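Local coordinates for Cow rumen GH26 endo-mannanase (Metagenome, PDB 6UEH), which probably hydrolyses internal beta-1,4-mannosidic linkages in mannans such as galactomannan, at residues L311-G316 with G384-N389; I358-L363 with M423-E428. All coordinates share one frame; numbering follows the deposited sequence.

Overall arrangement
Past an N-terminal accessory domain of beta strands, the chain enters a (beta/alpha)8 barrel of the family 26 hydrolases, and both contacts lie inside it. Segment 311-316 leaves the end of strand 306-309; segment 358-363 follows on the next strand. Residues 384-389, one strand further on, then reach back to 311-316 and close interaction 1, and residues 423-428 reach back to 358-363 and close interaction 2. The two loops therefore cross rather than nest. Each contact passes over an intervening barrel strand, and strands 382-387 and 423-429 run side by side: Tyr385 N lies 2.8 Å from Ser425 O, a probable hydrogen bond. Four successive strands are thus tied together.

Interaction 1: L311-G316 with G384-N389; sequences LHEAEG and GYDKYN. With ACT (acetate ion), chain D.
Two carboxylates meet here: Glu313 OE2 lies 2.6 Å from Asp386 OD2. The side chains cross at about a right angle. The carboxylate planes are turned 77° apart, and a single oxygen from each group makes the approach. Glu313 gets there by setting CG beside its backbone N (chi1 -62°) and running extended beyond it, which also brings CG to 3.2 Å from Asp386 OD2. Outside the pair, Arg309 forms a salt bridge with Asp386 OD2, Asn362 holds Asp386 OD1, and Trp326 NE1 is hydrogen-bonded to Glu313 OE1.

Among the bonds to the bound acetate, His312 NE2 donates to OXT at 2.9 Å, bent to 146° at the hydrogen, with the acetate at the edge of the imidazole ring. His240 grips the same ion, which probably came from the crystallisation liquor.

The remaining contacts are looser. His312 CD2 passes 4.2 Å from Asp386 OD2, also at the ring edge. Tyr388 CE2 stands 4.3 Å from Glu313 OE2, while its OH, bonded to Glu428, comes within 3.9 Å of the acetate CH3.

A leucine in place of Glu313 would probably leave Trp326 NE1 without its acceptor and Asp386 OD2 with a hydrocarbon where its close polar neighbour had been.

Glu313 follows the fourth barrel strand, where family 26 enzymes carry their acid/base glutamate, a position consistent with that role. The chemistry implies a pocket whose carboxylates are fixed by arginine, asparagine and tryptophan, with histidines able to receive a small anion.

Interaction 2: I358-L363 with M423-E428; sequences IWEQNL and MISLAE
Glu360 reaches from strand 358-362 to Ser425 and Ala427 on strand 423-427, across strand 382-387, which lies between them in the barrel sheet. The two strand segments run at 67° to each other with their axes 9.1 Å apart, so side chains bridge the gap. At Glu360 the CB bond points toward the other strand. CG stands anti to the backbone N (chi1 -180°), and the extended chain beyond it carries the carboxylate straight inward, past Met382 of the intervening strand. CD arrives 3.8 Å from Ser425 OG. At the tip the two oxygens part company: OE2 comes to 2.6 Å from Ser425 OG and packs 3.9 Å from Ala427 CB, whereas OE1 takes a hydrogen bond with the hydroxyl of Tyr447, a loop residue that also touches Ser425.

Ser425 turns its OG (chi1 67°) to the side facing Glu360. Ala427 adds a methyl, and it is shared: Asn362, two residues beyond Glu360 on its strand, brings ND2 to 4.2 Å from Ala427 CB. The same amide is also gripped from outside the contact, its OD1 by Arg309.

All four touching residues are buried inside the barrel, on its fifth and seventh strands. Glu428, at the end of segment 423-428 and salt-bridged to Arg309, lies where family 26 enzymes carry their nucleophile, consistent with that role. A carboxylate brought this deep has hydroxyl groups near both of its oxygens, and these are likely to offset part of the cost of burying it, while the methyl of Ala427 packs against both Glu360 OE2 and Asn362 ND2.

Interaction 1: L311-G316 with G384-N389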
loop_
_atom_site.group_PDB
_atom_site.type_symbol
_atom_site.label_atom_id
_atom_site.label_comp_id
_atom_site.label_asym_id
_atom_site.label_seq_id
_atom_site.Cartn_x
_atom_site.Cartn_y
_atom_site.Cartn_z
ATOM N N LEU A 311 -4.424 11.850 -7.936
ATOM C CA LEU A 311 -3.085 12.240 -7.499
ATOM C C LEU A 311 -2.315 11.054 -6.927
ATOM O O LEU A 311 -1.698 11.155 -5.866
ATOM C CB LEU A 311 -3.183 13.359 -6.458
ATOM C CG LEU A 311 -3.917 14.623 -6.919
ATOM C CD1 LEU A 311 -4.253 15.523 -5.740
ATOM C CD2 LEU A 311 -3.072 15.373 -7.935
ATOM N N HIS A 312 -2.367 9.934 -7.639
ATOM C CA HIS A 312 -1.875 8.665 -7.119
ATOM C C HIS A 312 -0.378 8.464 -7.352
ATOM O O HIS A 312 0.242 9.196 -8.129
ATOM C CB HIS A 312 -2.666 7.509 -7.741
ATOM C CG HIS A 312 -2.411 7.314 -9.204
ATOM N ND1 HIS A 312 -2.654 8.296 -10.141
ATOM C CD2 HIS A 312 -1.946 6.244 -9.892
ATOM C CE1 HIS A 312 -2.340 7.843 -11.341
ATOM N NE2 HIS A 312 -1.910 6.600 -11.219
ATOM N N GLU A 313 0.186 7.474 -6.662
ATOM C CA GLU A 313 1.605 7.127 -6.761
ATOM C C GLU A 313 2.506 8.351 -6.616
ATOM O O GLU A 313 3.505 8.485 -7.322
ATOM C CB GLU A 313 1.887 6.418 -8.089
ATOM C CG GLU A 313 1.135 5.106 -8.259
ATOM C CD GLU A 313 1.508 4.376 -9.543
ATOM O OE1 GLU A 313 2.288 4.930 -10.342
ATOM O OE2 GLU A 313 1.019 3.246 -9.756
ATOM N N ALA A 314 2.145 9.229 -5.686
ATOM C CA ALA A 314 2.751 10.554 -5.574
ATOM C C ALA A 314 4.266 10.536 -5.382
ATOM O O ALA A 314 4.995 11.186 -6.133
ATOM C CB ALA A 314 2.102 11.318 -4.439
ATOM N N GLU A 315 4.737 9.809 -4.374
ATOM C CA GLU A 315 6.162 9.797 -4.068
ATOM C C GLU A 315 6.987 9.197 -5.201
ATOM O O GLU A 315 8.079 9.677 -5.504
ATOM C CB GLU A 315 6.441 9.029 -2.773
ATOM C CG GLU A 315 7.923 8.985 -2.419
ATOM C CD GLU A 315 8.214 8.243 -1.128
ATOM O OE1 GLU A 315 7.259 7.764 -0.480
ATOM O OE2 GLU A 315 9.406 8.141 -0.764
ATOM N N GLY A 316 6.458 8.153 -5.831
ATOM C CA GLY A 316 7.220 7.408 -6.815
ATOM C C GLY A 316 8.350 6.669 -6.123
ATOM O O GLY A 316 8.121 5.939 -5.159
ATOM N N GLY A 384 -3.971 3.365 -0.365
ATOM C CA GLY A 384 -3.715 2.418 -1.432
ATOM C C GLY A 384 -2.234 2.146 -1.595
ATOM O O GLY A 384 -1.409 3.035 -1.396
ATOM N N TYR A 385 -1.890 0.910 -1.937
ATOM C CA TYR A 385 -0.512 0.585 -2.281
ATOM C C TYR A 385 -0.472 -0.044 -3.666
ATOM O O TYR A 385 -1.205 -0.992 -3.948
ATOM C CB TYR A 385 0.124 -0.354 -1.248
ATOM C CG TYR A 385 1.596 -0.582 -1.517
ATOM C CD1 TYR A 385 2.530 0.408 -1.238
ATOM C CD2 TYR A 385 2.049 -1.772 -2.073
ATOM C CE1 TYR A 385 3.874 0.220 -1.494
ATOM C CE2 TYR A 385 3.397 -1.971 -2.334
ATOM C CZ TYR A 385 4.302 -0.967 -2.042
ATOM O OH TYR A 385 5.643 -1.149 -2.298
ATOM N N ASP A 386 0.370 0.503 -4.535
ATOM C CA ASP A 386 0.512 -0.027 -5.883
ATOM C C ASP A 386 1.731 -0.936 -5.950
ATOM O O ASP A 386 2.873 -0.470 -5.952
ATOM C CB ASP A 386 0.607 1.113 -6.897
ATOM C CG ASP A 386 -0.708 1.856 -7.048
ATOM O OD1 ASP A 386 -1.617 1.648 -6.216
ATOM O OD2 ASP A 386 -0.841 2.646 -7.999
ATOM N N LYS A 387 1.473 -2.240 -5.993
ATOM C CA LYS A 387 2.517 -3.246 -5.844
ATOM C C LYS A 387 2.934 -3.867 -7.169
ATOM O O LYS A 387 2.274 -4.774 -7.678
ATOM C CB LYS A 387 2.053 -4.349 -4.893
ATOM C CG LYS A 387 3.088 -5.442 -4.665
ATOM C CD LYS A 387 2.434 -6.730 -4.202
ATOM C CE LYS A 387 1.501 -7.281 -5.268
ATOM N NZ LYS A 387 2.227 -7.577 -6.539
ATOM N N TYR A 388 4.039 -3.384 -7.722
ATOM C CA TYR A 388 4.603 -3.976 -8.924
ATOM C C TYR A 388 5.952 -4.595 -8.589
ATOM O O TYR A 388 6.970 -3.910 -8.570
ATOM C CB TYR A 388 4.735 -2.930 -10.030
ATOM C CG TYR A 388 3.403 -2.463 -10.576
ATOM C CD1 TYR A 388 2.782 -3.146 -11.614
ATOM C CD2 TYR A 388 2.764 -1.345 -10.052
ATOM C CE1 TYR A 388 1.566 -2.729 -12.121
ATOM C CE2 TYR A 388 1.542 -0.920 -10.554
ATOM C CZ TYR A 388 0.948 -1.618 -11.588
ATOM O OH TYR A 388 -0.264 -1.206 -12.098
ATOM N N ASN A 389 5.949 -5.895 -8.307
ATOM C CA ASN A 389 7.154 -6.559 -7.831
ATOM C C ASN A 389 7.566 -7.776 -8.652
ATOM O O ASN A 389 8.208 -8.685 -8.131
ATOM C CB ASN A 389 6.978 -6.970 -6.362
ATOM C CG ASN A 389 5.747 -7.835 -6.131
ATOM O OD1 ASN A 389 5.015 -8.167 -7.063
ATOM N ND2 ASN A 389 5.521 -8.210 -4.878
HETATM C C ACT D . -0.615 3.769 -13.563
HETATM O O ACT D . -0.221 4.697 -14.304
HETATM O OXT ACT D . -1.365 4.103 -12.620
HETATM C CH3 ACT D . -0.215 2.343 -13.799
#

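Interaction 2: I358-L363 with M423-E428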
loop_
_atom_site.group_PDB
_atom_site.type_symbol
_atom_site.label_atom_id
_atom_site.label_comp_id
_atom_site.label_asym_id
_atom_site.label_seq_id
_atom_site.Cartn_x
_atom_site.Cartn_y
_atom_site.Cartn_z
ATOM N N ILE A 358 -15.111 8.283 -1.814
ATOM C CA ILE A 358 -14.250 7.687 -0.803
ATOM C C ILE A 358 -12.809 7.957 -1.215
ATOM O O ILE A 358 -12.304 7.359 -2.163
ATOM C CB ILE A 358 -14.494 6.174 -0.650
ATOM C CG1 ILE A 358 -15.951 5.912 -0.253
ATOM C CG2 ILE A 358 -13.543 5.579 0.380
ATOM C CD1 ILE A 358 -16.277 4.451 -0.045
ATOM N N TRP A 359 -12.159 8.876 -0.511
ATOM C CA TRP A 359 -10.851 9.368 -0.927
ATOM C C TRP A 359 -9.731 8.390 -0.582
ATOM O O TRP A 359 -9.392 8.201 0.588
ATOM C CB TRP A 359 -10.578 10.732 -0.288
ATOM C CG TRP A 359 -11.523 11.803 -0.745
ATOM C CD1 TRP A 359 -12.797 12.022 -0.302
ATOM C CD2 TRP A 359 -11.268 12.801 -1.740
ATOM N NE1 TRP A 359 -13.350 13.096 -0.960
ATOM C CE2 TRP A 359 -12.429 13.592 -1.848
ATOM C CE3 TRP A 359 -10.167 13.104 -2.548
ATOM C CZ2 TRP A 359 -12.523 14.664 -2.732
ATOM C CZ3 TRP A 359 -10.262 14.168 -3.426
ATOM C CH2 TRP A 359 -11.431 14.935 -3.510
ATOM N N GLU A 360 -9.159 7.772 -1.611
ATOM C CA GLU A 360 -8.047 6.847 -1.425
ATOM C C GLU A 360 -6.739 7.481 -1.874
ATOM O O GLU A 360 -6.598 7.896 -3.026
ATOM C CB GLU A 360 -8.279 5.542 -2.190
ATOM C CG GLU A 360 -7.151 4.533 -2.022
ATOM C CD GLU A 360 -7.479 3.175 -2.612
ATOM O OE1 GLU A 360 -8.249 3.118 -3.593
ATOM O OE2 GLU A 360 -6.970 2.163 -2.089
ATOM N N GLN A 361 -5.784 7.556 -0.955
ATOM C CA GLN A 361 -4.481 8.120 -1.266
ATOM C C GLN A 361 -3.410 7.039 -1.242
ATOM O O GLN A 361 -3.341 6.240 -0.305
ATOM C CB GLN A 361 -4.129 9.237 -0.281
ATOM C CG GLN A 361 -2.807 9.925 -0.582
ATOM C CD GLN A 361 -2.550 11.111 0.324
ATOM O OE1 GLN A 361 -2.528 10.981 1.550
ATOM N NE2 GLN A 361 -2.366 12.282 -0.276
ATOM N N ASN A 362 -2.583 7.010 -2.282
ATOM C CA ASN A 362 -1.454 6.095 -2.317
ATOM C C ASN A 362 -0.379 6.511 -1.323
ATOM O O ASN A 362 -0.142 7.698 -1.104
ATOM C CB ASN A 362 -0.853 6.020 -3.726
ATOM C CG ASN A 362 -1.521 4.969 -4.597
ATOM O OD1 ASN A 362 -2.092 5.285 -5.638
ATOM N ND2 ASN A 362 -1.436 3.713 -4.183
ATOM N N LEU A 363 0.251 5.523 -0.706
ATOM C CA LEU A 363 1.464 5.750 0.059
ATOM C C LEU A 363 2.455 4.666 -0.317
ATOM O O LEU A 363 2.061 3.586 -0.762
ATOM C CB LEU A 363 1.192 5.741 1.567
ATOM C CG LEU A 363 0.447 6.933 2.173
ATOM C CD1 LEU A 363 0.146 6.684 3.643
ATOM C CD2 LEU A 363 1.248 8.212 2.007
ATOM N N MET A 423 -8.204 1.990 6.336
ATOM C CA MET A 423 -8.062 0.694 5.685
ATOM C C MET A 423 -6.990 0.767 4.606
ATOM O O MET A 423 -6.773 1.819 4.003
ATOM C CB MET A 423 -9.392 0.237 5.085
ATOM C CG MET A 423 -10.444 -0.117 6.119
ATOM S SD MET A 423 -11.994 -0.629 5.364
ATOM C CE MET A 423 -12.506 0.892 4.568
ATOM N N ILE A 424 -6.318 -0.356 4.372
ATOM C CA ILE A 424 -5.224 -0.410 3.410
ATOM C C ILE A 424 -5.489 -1.449 2.334
ATOM O O ILE A 424 -5.938 -2.557 2.632
ATOM C CB ILE A 424 -3.901 -0.730 4.105
ATOM C CG1 ILE A 424 -3.694 0.234 5.267
ATOM C CG2 ILE A 424 -2.736 -0.654 3.123
ATOM C CD1 ILE A 424 -2.401 0.063 5.911
ATOM N N SER A 425 -5.201 -1.092 1.088
ATOM C CA SER A 425 -5.478 -1.979 -0.034
ATOM C C SER A 425 -4.340 -2.048 -1.049
ATOM O O SER A 425 -3.412 -1.242 -1.020
ATOM C CB SER A 425 -6.749 -1.527 -0.744
ATOM O OG SER A 425 -6.544 -0.269 -1.364
ATOM N N LEU A 426 -4.425 -3.027 -1.944
ATOM C CA LEU A 426 -3.569 -3.071 -3.120
ATOM C C LEU A 426 -4.315 -2.407 -4.270
ATOM O O LEU A 426 -5.025 -3.070 -5.027
ATOM C CB LEU A 426 -3.187 -4.510 -3.474
ATOM C CG LEU A 426 -2.256 -5.227 -2.493
ATOM C CD1 LEU A 426 -2.102 -6.694 -2.867
ATOM C CD2 LEU A 426 -0.900 -4.535 -2.445
ATOM N N ALA A 427 -4.170 -1.089 -4.378
ATOM C CA ALA A 427 -4.907 -0.301 -5.364
ATOM C C ALA A 427 -4.523 -0.673 -6.791
ATOM O O ALA A 427 -5.345 -0.592 -7.704
ATOM C CB ALA A 427 -4.679 1.185 -5.125
ATOM N N GLU A 428 -3.261 -1.055 -6.973
ATOM C CA GLU A 428 -2.764 -1.573 -8.246
ATOM C C GLU A 428 -1.743 -2.670 -7.990
ATOM O O GLU A 428 -1.059 -2.661 -6.966
ATOM C CB GLU A 428 -2.108 -0.479 -9.096
ATOM C CG GLU A 428 -3.006 0.657 -9.534
ATOM C CD GLU A 428 -2.295 1.616 -10.473
ATOM O OE1 GLU A 428 -1.257 1.222 -11.046
ATOM O OE2 GLU A 428 -2.765 2.759 -10.635
#